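Local structure of regulatory protein MarR (Planctomyces limnophilus, 3U2R) at residues D78-I83 / V92-K97. The protein probably acts as a DNA-binding transcription factor of the MarR family, built on a winged helix-turn-helix. Sequence-based numbering, arbitrary orientation.
Sequences DITRLI and VLRTRK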
ATOM      1  N   ASP A  78     -37.084  -1.327  11.774  1.00104.00           N
ATOM      2  CA  ASP A  78     -36.649  -0.437  10.693  1.00101.84           C
ATOM      3  C   ASP A  78     -36.523  -1.219   9.340  1.00 98.59           C
ATOM      4  O   ASP A  78     -36.422  -0.572   8.280  1.00 97.14           O
ATOM      5  CB  ASP A  78     -35.322   0.327  11.019  1.00106.53           C
ATOM      6  CG  ASP A  78     -34.402  -0.195  12.138  1.00116.85           C
ATOM      7  OD1 ASP A  78     -33.160  -0.105  11.979  1.00115.74           O
ATOM      8  OD2 ASP A  78     -34.927  -0.629  13.193  1.00123.46           O
ATOM      9  N   ILE A  79     -36.560  -2.585   9.353  1.00 88.94           N
ATOM     10  CA  ILE A  79     -36.442  -3.320   8.098  1.00 83.71           C
ATOM     11  C   ILE A  79     -37.811  -3.334   7.360  1.00 78.64           C
ATOM     12  O   ILE A  79     -37.809  -3.619   6.177  1.00 73.13           O
ATOM     13  CB  ILE A  79     -35.794  -4.744   8.178  1.00 86.10           C
ATOM     14  CG1 ILE A  79     -36.775  -5.873   8.504  1.00 86.18           C
ATOM     15  CG2 ILE A  79     -34.594  -4.771   9.115  1.00 91.46           C
ATOM     16  CD1 ILE A  79     -36.349  -7.124   7.942  1.00 93.65           C
ATOM     17  N   THR A  80     -38.936  -2.998   8.021  1.00 74.56           N
ATOM     18  CA  THR A  80     -40.243  -2.977   7.351  1.00 72.81           C
ATOM     19  C   THR A  80     -40.335  -1.722   6.475  1.00 72.14           C
ATOM     20  O   THR A  80     -40.786  -1.847   5.355  1.00 67.14           O
ATOM     21  CB  THR A  80     -41.393  -3.089   8.351  1.00 86.24           C
ATOM     22  OG1 THR A  80     -41.276  -4.383   8.966  1.00 83.12           O
ATOM     23  CG2 THR A  80     -42.813  -2.893   7.666  1.00 89.90           C
ATOM     24  N   ARG A  81     -39.869  -0.548   6.951  1.00 69.75           N
ATOM     25  CA  ARG A  81     -39.884   0.668   6.116  1.00 71.20           C
ATOM     26  C   ARG A  81     -38.935   0.470   4.914  1.00 70.73           C
ATOM     27  O   ARG A  81     -39.263   0.764   3.763  1.00 68.45           O
ATOM     28  CB  ARG A  81     -39.473   1.913   6.933  1.00 74.86           C
ATOM     29  CG  ARG A  81     -40.628   2.547   7.704  1.00 96.55           C
ATOM     30  CD  ARG A  81     -40.162   3.412   8.884  1.00122.71           C
ATOM     31  NE  ARG A  81     -39.604   4.709   8.476  1.00138.24           N
ATOM     32  CZ  ARG A  81     -40.309   5.808   8.195  1.00156.16           C
ATOM     33  NH1 ARG A  81     -41.640   5.789   8.245  1.00139.92           N
ATOM     34  NH2 ARG A  81     -39.688   6.931   7.847  1.00147.79           N
ATOM     35  N   LEU A  82     -37.756  -0.045   5.224  1.00 66.15           N
ATOM     36  CA  LEU A  82     -36.709  -0.430   4.280  1.00 64.81           C
ATOM     37  C   LEU A  82     -37.316  -1.330   3.164  1.00 63.31           C
ATOM     38  O   LEU A  82     -37.158  -1.031   1.993  1.00 60.01           O
ATOM     39  CB  LEU A  82     -35.650  -1.157   5.108  1.00 65.70           C
ATOM     40  CG  LEU A  82     -34.480  -1.816   4.476  1.00 69.06           C
ATOM     41  CD1 LEU A  82     -33.365  -1.976   5.508  1.00 70.85           C
ATOM     42  CD2 LEU A  82     -34.814  -3.208   3.954  1.00 68.10           C
ATOM     43  N   ILE A  83     -38.057  -2.375   3.549  1.00 58.21           N
ATOM     44  CA  ILE A  83     -38.659  -3.318   2.620  1.00 55.83           C
ATOM     45  C   ILE A  83     -39.816  -2.636   1.878  1.00 58.93           C
ATOM     46  O   ILE A  83     -39.996  -2.940   0.707  1.00 58.10           O
ATOM     47  CB  ILE A  83     -39.093  -4.639   3.358  1.00 59.14           C
ATOM     48  CG1 ILE A  83     -37.851  -5.488   3.668  1.00 58.89           C
ATOM     49  CG2 ILE A  83     -40.085  -5.527   2.524  1.00 58.85           C
ATOM     50  CD1 ILE A  83     -38.109  -6.589   4.622  1.00 66.55           C
ATOM     51  N   VAL A  92     -39.196  -6.375  -4.678  1.00 45.15           N
ATOM     52  CA  VAL A  92     -39.535  -7.511  -3.825  1.00 44.44           C
ATOM     53  C   VAL A  92     -41.041  -7.713  -3.828  1.00 48.67           C
ATOM     54  O   VAL A  92     -41.752  -6.799  -4.188  1.00 49.10           O
ATOM     55  CB  VAL A  92     -39.030  -7.366  -2.409  1.00 47.39           C
ATOM     56  CG1 VAL A  92     -37.531  -7.176  -2.384  1.00 46.67           C
ATOM     57  CG2 VAL A  92     -39.767  -6.246  -1.668  1.00 48.69           C
ATOM     58  N   LEU A  93     -41.502  -8.917  -3.518  1.00 45.88           N
ATOM     59  CA  LEU A  93     -42.931  -9.247  -3.458  1.00 45.69           C
ATOM     60  C   LEU A  93     -43.277  -9.772  -2.058  1.00 49.24           C
ATOM     61  O   LEU A  93     -42.688 -10.734  -1.596  1.00 45.26           O
ATOM     62  CB  LEU A  93     -43.290 -10.267  -4.520  1.00 45.67           C
ATOM     63  CG  LEU A  93     -44.783 -10.581  -4.628  1.00 53.01           C
ATOM     64  CD1 LEU A  93     -45.559  -9.400  -5.108  1.00 52.61           C
ATOM     65  CD2 LEU A  93     -45.020 -11.717  -5.476  1.00 54.38           C
ATOM     66  N   ARG A  94     -44.246  -9.161  -1.408  1.00 49.44           N
ATOM     67  CA  ARG A  94     -44.684  -9.604  -0.086  1.00 51.06           C
ATOM     68  C   ARG A  94     -45.816 -10.590  -0.163  1.00 53.75           C
ATOM     69  O   ARG A  94     -46.731 -10.450  -0.979  1.00 55.23           O
ATOM     70  CB  ARG A  94     -45.128  -8.416   0.761  1.00 53.38           C
ATOM     71  CG  ARG A  94     -43.973  -7.658   1.346  1.00 64.05           C
ATOM     72  CD  ARG A  94     -44.482  -6.412   2.066  1.00 77.06           C
ATOM     73  NE  ARG A  94     -43.485  -5.806   2.945  1.00 83.71           N
ATOM     74  CZ  ARG A  94     -43.397  -4.512   3.242  1.00101.06           C
ATOM     75  NH1 ARG A  94     -42.461  -4.080   4.074  1.00 91.25           N
ATOM     76  NH2 ARG A  94     -44.234  -3.635   2.693  1.00 90.67           N
ATOM     77  N   THR A  95     -45.778 -11.584   0.711  1.00 51.78           N
ATOM     78  CA  THR A  95     -46.865 -12.575   0.820  1.00 53.32           C
ATOM     79  C   THR A  95     -47.174 -12.749   2.298  1.00 59.61           C
ATOM     80  O   THR A  95     -46.286 -13.132   3.051  1.00 59.50           O
ATOM     81  CB  THR A  95     -46.475 -13.893   0.158  1.00 55.34           C
ATOM     82  OG1 THR A  95     -46.059 -13.598  -1.175  1.00 56.10           O
ATOM     83  CG2 THR A  95     -47.653 -14.868   0.083  1.00 56.32           C
ATOM     84  N   ARG A  96     -48.402 -12.397   2.727  1.00 56.57           N
ATOM     85  CA  ARG A  96     -48.818 -12.551   4.129  1.00 57.48           C
ATOM     86  C   ARG A  96     -49.179 -14.033   4.289  1.00 61.39           C
ATOM     87  O   ARG A  96     -49.838 -14.581   3.406  1.00 62.27           O
ATOM     88  CB  ARG A  96     -49.997 -11.596   4.415  1.00 58.32           C
ATOM     89  CG  ARG A  96     -50.240 -11.303   5.848  1.00 71.17           C
ATOM     90  CD  ARG A  96     -51.339 -10.236   5.994  1.00 79.05           C
ATOM     91  NE  ARG A  96     -50.875  -8.921   5.542  1.00 70.84           N
ATOM     92  CZ  ARG A  96     -50.027  -8.124   6.199  1.00 81.71           C
ATOM     93  NH1 ARG A  96     -49.552  -8.477   7.390  1.00 60.68           N
ATOM     94  NH2 ARG A  96     -49.656  -6.960   5.670  1.00 75.96           N
ATOM     95  N   LYS A  97     -48.663 -14.717   5.312  1.00 59.05           N
ATOM     96  CA  LYS A  97     -48.931 -16.152   5.462  1.00 60.89           C
ATOM     97  C   LYS A  97     -50.413 -16.346   5.722  1.00 67.75           C
ATOM     98  O   LYS A  97     -50.936 -15.791   6.694  1.00 68.85           O
ATOM     99  CB  LYS A  97     -48.091 -16.775   6.581  1.00 65.37           C
ATOM    100  CG  LYS A  97     -46.626 -16.885   6.226  1.00 77.38           C
ATOM    101  CD  LYS A  97     -45.942 -18.080   6.930  1.00 91.75           C
ATOM    102  CE  LYS A  97     -45.903 -19.336   6.073  1.00 98.46           C
ATOM    103  NZ  LYS A  97     -44.955 -20.348   6.615  1.00105.51           N
TER
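R94 runs straight out from the strand to the helix: its chain is extended from CG to NE, with chi2 at 175°. I83 has CG2 set opposite its backbone N, and this methyl meets the guanidinium; CG2 lies 3.2 Å from R94 NH1 and 3.4 Å from R94 NE. The I83 carbonyl oxygen lies loosely above one face, nearer the margin than the centre. At the guanidinium edge, R94 NH1 gives a weak hydrogen bond to T80 O, 3.1 Å long and bent to 132° at the hydrogen. The T80 side chain crosses R94 at about a right angle, with T80 CG2 3.8 Å from R94 NH1. Deeper in, the I83 and V92 CG2 methyls pack 4.3 Å apart, and V92 continues the apolar layer onto L52 and L55 of helix 46-58. The contact joins helix 78-88, by its place in the MarR fold probably the DNA-recognition helix, to the first long strand of the wing. The stronger polar partner of R94 is D84, one helical turn past T80; its carboxylate forms a salt bridge with R94 NH2. Charge pairing thus probably holds the arginine to the helix more firmly than its bent bond to T80.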